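Local coordinates for GH86A beta-porphyranase (Bacteroides plebeius, PDB 4AW7), which hydrolyses the sulfated red-algal polysaccharide porphyran at beta-D-galactose-(1->4)-alpha-L-galactose-6-sulfate linkages, releasing mainly disaccharides, at residues N206-N209 with T210-M214; Y197-W200 with E201-N204. All coordinates share one frame; numbering follows the deposited sequence. Where two conformers were deposited one is given.

How the interactions relate
Both contacts lie one after the other in the chain segment that follows strand 189-195 of the parallel sheet in the catalytic domain: interaction 2 is the loop 197-204, and interaction 1 is the short helix 206-210 with the start of helix 212-219. Their centres are about 8 Å apart. Probable hydrogen bonds join them, from Y207 N to D202 O (3.0 Å) and from W208 N to W200 O (3.1 Å). Y197 and Y207 meet edge to face, as do W200 and W208. One potassium ion ties them further, bound by Y197 O, Y207 OH and Y193 OH. The side chains of Y197 and Y207 lie about 7 and 9 Å from that of E146, the inferred proton donor.

Interaction 1. Residues N206-N209 with T210-M214; sequences NYWN and TRMKM. With K (potassium ion), chain F.
The carbonyl oxygen N206 O is gripped twice by T210: OG1 donates to it at 2.8 Å and the backbone N at 2.9 Å, from opposite faces of the carbonyl plane. The hydroxyl can turn back on the helix because OG1 sits between the backbone N and the carbonyl carbon (chi1 59°). It also accepts from R211, whose NH1 lies 2.8 Å from T210 OG1, almost exactly in the guanidinium plane. R211 leaves helical geometry at the junction of helices 206-210 and 212-219, where R211 N bonds to Y207 O at 2.9 Å. Its chain, bent at chi2 (70°), passes over one face of the Y207 ring in a CH-pi contact, CD 3.9 Å from the ring centroid; the guanidinium follows, tilted 28° from the ring. Y207 OH, at 2.9 Å, meets the potassium ion in the ring plane. A leucine in place of R211 would probably leave T210 OG1 without its guanidinium donor and take the outer part of the chain, the guanidinium above all, off that tyrosine face. On W208, K213 CB lies over the five-membered ring, 3.8 Å from its centroid, while M212 CG approaches CZ3 obliquely at 3.5 Å. W208 NE1 bonds to Y481 OH, and K213 NZ forms a salt bridge with D217. The aromatic face under R211 thus belongs to a metal ligand, so the arginine lying over the ring and the potassium ion together are likely to limit the turning of Y207.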
ATOM      1  N   ASN A 206      -6.275  10.283  19.520  1.00  9.54           N
ATOM      2  CA  ASN A 206      -5.362  11.432  19.648  1.00  8.93           C
ATOM      3  C   ASN A 206      -4.207  11.327  18.673  1.00  9.17           C
ATOM      4  O   ASN A 206      -3.728  12.337  18.152  1.00  9.40           O
ATOM      5  CB  ASN A 206      -4.816  11.565  21.072  1.00 10.07           C
ATOM      6  CG  ASN A 206      -3.987  12.819  21.249  1.00 10.39           C
ATOM      7  OD1 ASN A 206      -4.539  13.901  21.209  1.00 12.54           O
ATOM      8  ND2 ASN A 206      -2.666  12.677  21.388  1.00 11.94           N
ATOM      9  N   TYR A 207      -3.745  10.117  18.411  1.00  8.56           N
ATOM     10  CA  TYR A 207      -2.613   9.919  17.519  1.00  8.30           C
ATOM     11  C   TYR A 207      -2.984  10.367  16.088  1.00  8.40           C
ATOM     12  O   TYR A 207      -2.274  11.154  15.481  1.00  8.82           O
ATOM     13  CB  TYR A 207      -2.092   8.482  17.587  1.00  7.58           C
ATOM     14  CG  TYR A 207      -0.809   8.326  16.824  1.00  8.46           C
ATOM     15  CD1 TYR A 207      -0.765   8.014  15.473  1.00  8.57           C
ATOM     16  CD2 TYR A 207       0.404   8.506  17.484  1.00  9.55           C
ATOM     17  CE1 TYR A 207       0.429   7.922  14.813  1.00  9.72           C
ATOM     18  CE2 TYR A 207       1.606   8.384  16.814  1.00 10.22           C
ATOM     19  CZ  TYR A 207       1.614   8.082  15.471  1.00 10.45           C
ATOM     20  OH  TYR A 207       2.823   8.008  14.807  1.00 14.01           O
ATOM     21  N   TRP A 208      -4.089   9.868  15.561  1.00  7.81           N
ATOM     22  CA  TRP A 208      -4.631  10.355  14.310  1.00  8.06           C
ATOM     23  C   TRP A 208      -4.682  11.896  14.339  1.00  8.45           C
ATOM     24  O   TRP A 208      -4.191  12.560  13.443  1.00  8.87           O
ATOM     25  CB  TRP A 208      -6.053   9.831  14.078  1.00  8.65           C
ATOM     26  CG  TRP A 208      -6.776  10.552  12.979  1.00  8.59           C
ATOM     27  CD1 TRP A 208      -7.737  11.485  13.141  1.00  9.77           C
ATOM     28  CD2 TRP A 208      -6.593  10.409  11.566  1.00  8.13           C
ATOM     29  NE1 TRP A 208      -8.158  11.950  11.936  1.00  9.05           N
ATOM     30  CE2 TRP A 208      -7.464  11.308  10.945  1.00  8.90           C
ATOM     31  CE3 TRP A 208      -5.771   9.599  10.766  1.00  9.17           C
ATOM     32  CZ2 TRP A 208      -7.536  11.441   9.564  1.00  9.66           C
ATOM     33  CZ3 TRP A 208      -5.863   9.713   9.402  1.00  9.16           C
ATOM     34  CH2 TRP A 208      -6.722  10.653   8.812  1.00  9.39           C
ATOM     35  N   ASN A 209      -5.301  12.472  15.386  1.00  8.87           N
ATOM     36  CA  ASN A 209      -5.521  13.894  15.399  1.00  9.90           C
ATOM     37  C   ASN A 209      -4.249  14.700  15.334  1.00  9.75           C
ATOM     38  O   ASN A 209      -4.205  15.744  14.650  1.00 11.65           O
ATOM     39  CB  ASN A 209      -6.296  14.335  16.651  1.00 11.05           C
ATOM     40  CG  ASN A 209      -7.748  13.948  16.640  1.00 12.93           C
ATOM     41  OD1 ASN A 209      -8.340  13.722  15.591  1.00 13.33           O
ATOM     42  ND2 ASN A 209      -8.353  13.888  17.835  1.00 15.93           N
ATOM     43  N   THR A 210      -3.193  14.219  15.977  1.00  9.21           N
ATOM     44  CA  THR A 210      -1.982  15.002  16.137  1.00  9.81           C
ATOM     45  C   THR A 210      -0.855  14.635  15.169  1.00  9.99           C
ATOM     46  O   THR A 210       0.137  15.346  15.089  1.00 11.08           O
ATOM     47  CB  THR A 210      -1.483  14.912  17.601  1.00 10.26           C
ATOM     48  OG1 THR A 210      -1.232  13.539  17.941  1.00 10.46           O
ATOM     49  CG2 THR A 210      -2.484  15.528  18.566  1.00 11.82           C
ATOM     50  N   ARG A 211      -1.039  13.539  14.403  1.00  9.48           N
ATOM     51  CA  ARG A 211      -0.065  13.120  13.408  1.00  9.79           C
ATOM     52  C   ARG A 211      -0.694  13.273  12.022  1.00  9.45           C
ATOM     53  O   ARG A 211      -0.568  14.323  11.422  1.00  9.58           O
ATOM     54  CB  ARG A 211       0.494  11.714  13.726  1.00  9.80           C
ATOM     55  CG  ARG A 211       1.623  11.685  14.740  1.00 10.08           C
ATOM     56  CD  ARG A 211       1.214  12.014  16.155  1.00 10.92           C
ATOM     57  NE  ARG A 211       2.308  11.734  17.082  1.00 10.72           N
ATOM     58  CZ  ARG A 211       2.274  11.985  18.379  1.00 12.23           C
ATOM     59  NH1 ARG A 211       1.244  12.586  18.923  1.00 13.53           N
ATOM     60  NH2 ARG A 211       3.271  11.596  19.138  1.00 13.11           N
ATOM     61  N   MET A 212      -1.386  12.252  11.511  1.00  8.33           N
ATOM     62  CA  MET A 212      -1.847  12.320  10.134  1.00  8.36           C
ATOM     63  C   MET A 212      -2.914  13.372   9.899  1.00  8.22           C
ATOM     64  O   MET A 212      -2.887  14.015   8.856  1.00  9.46           O
ATOM     65  CB  MET A 212      -2.287  10.935   9.632  1.00  8.58           C
ATOM     66  CG  MET A 212      -2.815  10.906   8.224  1.00  9.34           C
ATOM     67  SD  MET A 212      -1.655  11.407   6.909  1.00  9.71           S
ATOM     68  CE  MET A 212      -0.775   9.846   6.573  1.00  9.39           C
ATOM     69  N   LYS A 213      -3.863  13.558  10.803  1.00  8.92           N
ATOM     70  CA  LYS A 213      -4.850  14.637  10.594  1.00  9.76           C
ATOM     71  C   LYS A 213      -4.159  15.976  10.513  1.00  9.79           C
ATOM     72  O   LYS A 213      -4.456  16.791   9.624  1.00  9.84           O
ATOM     73  CB  LYS A 213      -5.886  14.663  11.697  1.00 10.36           C
ATOM     74  CG  LYS A 213      -7.023  15.590  11.383  1.00 13.73           C
ATOM     75  CD  LYS A 213      -8.043  15.727  12.535  1.00 16.02           C
ATOM     76  CE  LYS A 213      -9.062  16.810  12.287  1.00 22.24           C
ATOM     77  NZ  LYS A 213      -8.438  18.127  12.462  1.00 22.98           N
ATOM     78  N   MET A 214      -3.214  16.204  11.436  1.00  9.46           N
ATOM     79  CA  MET A 214      -2.481  17.452  11.452  1.00 10.32           C
ATOM     80  C   MET A 214      -1.702  17.643  10.156  1.00  9.84           C
ATOM     81  O   MET A 214      -1.700  18.735   9.581  1.00 10.45           O
ATOM     82  CB  MET A 214      -1.576  17.496  12.681  1.00 10.55           C
ATOM     83  CG  MET A 214      -0.786  18.806  12.853  1.00 12.21           C
ATOM     84  SD  MET A 214       0.778  18.861  12.001  1.00 13.35           S
ATOM     85  CE  MET A 214       1.780  17.859  13.132  1.00 14.99           C
TER
HETATM   86  K     K F1616       3.095   7.793  11.929  0.50 23.32           K

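Interaction 2. Residues Y197-W200 with E201-N204; sequences YPAW and EDGN. With K (potassium ion), chain F.
E201 and A199 meet in a type I beta turn running from A199 to D202, overlapping two consecutive inverse gamma turns centred on P198 and A199. E201 folds its side chain back over the preceding backbone: CG stands between its own N and carbonyl carbon (chi1 73°), and the bend at chi2 brings OE1 to 3.3 Å from A199 C. A water bridges this oxygen to the loop, donating to E201 OE1 at 2.7 Å and to P198 O at 2.9 Å. The other carboxylate oxygen, OE2, forms a salt bridge with R544, joining the turn to the C-terminal beta domain. D202 then closes the turn, its N donating to A199 O at 2.9 Å in a nearly straight bond (164°) that comes from above the carbonyl plane. Its side chain reaches back to Y197, whose CG, anti to the backbone N, lets the phenol reach D202. A199 CB lies over one face of that ring, near its rim, and also touches D202 OD2 at 3.6 Å. Ring and carboxylate planes are inclined by 54°, and Y197 OH donates to the syn side of D202 OD2 at 2.5 Å.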
ATOM      1  N   TYR A 197       4.405   4.571  11.607  1.00 12.16           N
ATOM      2  CA  TYR A 197       3.659   3.941  12.774  1.00 12.00           C
ATOM      3  C   TYR A 197       2.221   4.411  12.654  1.00 10.31           C
ATOM      4  O   TYR A 197       1.811   5.356  13.333  1.00 11.19           O
ATOM      5  CB  TYR A 197       4.272   4.307  14.163  1.00 13.17           C
ATOM      6  CG  TYR A 197       3.488   3.851  15.389  1.00 13.22           C
ATOM      7  CD1 TYR A 197       3.368   2.487  15.685  1.00 14.61           C
ATOM      8  CD2 TYR A 197       2.928   4.776  16.291  1.00 13.02           C
ATOM      9  CE1 TYR A 197       2.707   2.051  16.820  1.00 15.09           C
ATOM     10  CE2 TYR A 197       2.239   4.330  17.440  1.00 12.96           C
ATOM     11  CZ  TYR A 197       2.135   2.982  17.695  1.00 13.72           C
ATOM     12  OH  TYR A 197       1.431   2.510  18.815  1.00 14.07           O
ATOM     13  N   PRO A 198       1.406   3.809  11.780  1.00  9.65           N
ATOM     14  CA  PRO A 198       0.090   4.382  11.443  1.00  9.05           C
ATOM     15  C   PRO A 198      -0.990   3.945  12.449  1.00  8.85           C
ATOM     16  O   PRO A 198      -2.045   3.395  12.084  1.00  8.55           O
ATOM     17  CB  PRO A 198      -0.142   3.832  10.045  1.00  9.41           C
ATOM     18  CG  PRO A 198       0.517   2.507  10.053  1.00  9.66           C
ATOM     19  CD  PRO A 198       1.795   2.737  10.838  1.00 10.24           C
ATOM     20  N   ALA A 199      -0.703   4.181  13.722  1.00  8.71           N
ATOM     21  CA  ALA A 199      -1.560   3.789  14.845  1.00  8.57           C
ATOM     22  C   ALA A 199      -2.608   4.852  15.105  1.00  7.74           C
ATOM     23  O   ALA A 199      -2.651   5.487  16.176  1.00  8.76           O
ATOM     24  CB  ALA A 199      -0.705   3.477  16.087  1.00 10.57           C
ATOM     25  N   TRP A 200      -3.458   5.112  14.111  1.00  8.18           N
ATOM     26  CA  TRP A 200      -4.440   6.182  14.173  1.00  7.47           C
ATOM     27  C   TRP A 200      -5.226   6.155  15.474  1.00  7.92           C
ATOM     28  O   TRP A 200      -5.550   7.222  16.065  1.00  8.68           O
ATOM     29  CB  TRP A 200      -5.396   6.125  12.995  1.00  8.65           C
ATOM     30  CG  TRP A 200      -4.775   6.143  11.613  1.00  7.81           C
ATOM     31  CD1 TRP A 200      -5.412   5.684  10.487  1.00  7.51           C
ATOM     32  CD2 TRP A 200      -3.506   6.690  11.155  1.00  7.68           C
ATOM     33  NE1 TRP A 200      -4.633   5.885   9.390  1.00  7.66           N
ATOM     34  CE2 TRP A 200      -3.463   6.509   9.758  1.00  7.50           C
ATOM     35  CE3 TRP A 200      -2.401   7.294  11.770  1.00  7.63           C
ATOM     36  CZ2 TRP A 200      -2.350   6.877   8.989  1.00  7.09           C
ATOM     37  CZ3 TRP A 200      -1.312   7.656  10.997  1.00  8.27           C
ATOM     38  CH2 TRP A 200      -1.290   7.435   9.629  1.00  8.20           C
ATOM     39  N   GLU A 201      -5.593   4.957  15.898  1.00  8.60           N
ATOM     40  CA  GLU A 201      -6.402   4.720  17.076  1.00  8.95           C
ATOM     41  C   GLU A 201      -5.728   5.059  18.403  1.00  8.43           C
ATOM     42  O   GLU A 201      -6.452   5.142  19.414  1.00  9.58           O
ATOM     43  CB  GLU A 201      -6.823   3.238  17.117  1.00  8.85           C
ATOM     44  CG  GLU A 201      -5.747   2.191  17.475  1.00  9.50           C
ATOM     45  CD  GLU A 201      -4.745   1.834  16.382  1.00 10.06           C
ATOM     46  OE1 GLU A 201      -4.780   2.378  15.274  1.00  9.55           O
ATOM     47  OE2 GLU A 201      -3.915   0.952  16.626  1.00 12.14           O
ATOM     48  N   ASP A 202      -4.405   5.171  18.479  1.00  9.38           N
ATOM     49  CA  ASP A 202      -3.748   5.388  19.771  1.00  8.85           C
ATOM     50  C   ASP A 202      -4.292   6.617  20.483  1.00  9.16           C
ATOM     51  O   ASP A 202      -4.620   7.639  19.888  1.00  9.03           O
ATOM     52  CB  ASP A 202      -2.235   5.507  19.634  1.00  9.66           C
ATOM     53  CG  ASP A 202      -1.488   4.202  19.719  1.00 10.75           C
ATOM     54  OD1 ASP A 202      -2.100   3.142  19.877  1.00 15.65           O
ATOM     55  OD2 ASP A 202      -0.233   4.248  19.596  1.00 12.89           O
ATOM     56  N   GLY A 203      -4.404   6.491  21.799  1.00 10.20           N
ATOM     57  CA  GLY A 203      -4.850   7.610  22.607  1.00  9.88           C
ATOM     58  C   GLY A 203      -6.273   8.024  22.304  1.00  9.77           C
ATOM     59  O   GLY A 203      -6.593   9.203  22.228  1.00 10.42           O
ATOM     60  N   ASN A 204      -7.131   7.039  22.014  1.00 10.95           N
ATOM     61  CA  ASN A 204      -8.508   7.354  21.672  0.50 11.45           C
ATOM     62  C   ASN A 204      -8.574   8.233  20.427  1.00 10.43           C
ATOM     63  O   ASN A 204      -9.375   9.154  20.346  1.00 11.85           O
ATOM     64  CB  ASN A 204      -9.174   8.086  22.841  0.50 12.39           C
ATOM     65  CG  ASN A 204     -10.631   7.824  22.918  0.50 14.91           C
ATOM     66  OD1 ASN A 204     -11.080   6.716  22.602  0.50 18.82           O
ATOM     67  ND2 ASN A 204     -11.392   8.813  23.387  0.50 18.34           N
TER
HETATM   68  K     K F1616       3.095   7.793  11.929  0.50 23.32           K
HETATM   69  O   HOH W   1      -3.453   1.106  13.256  1.00  8.86           O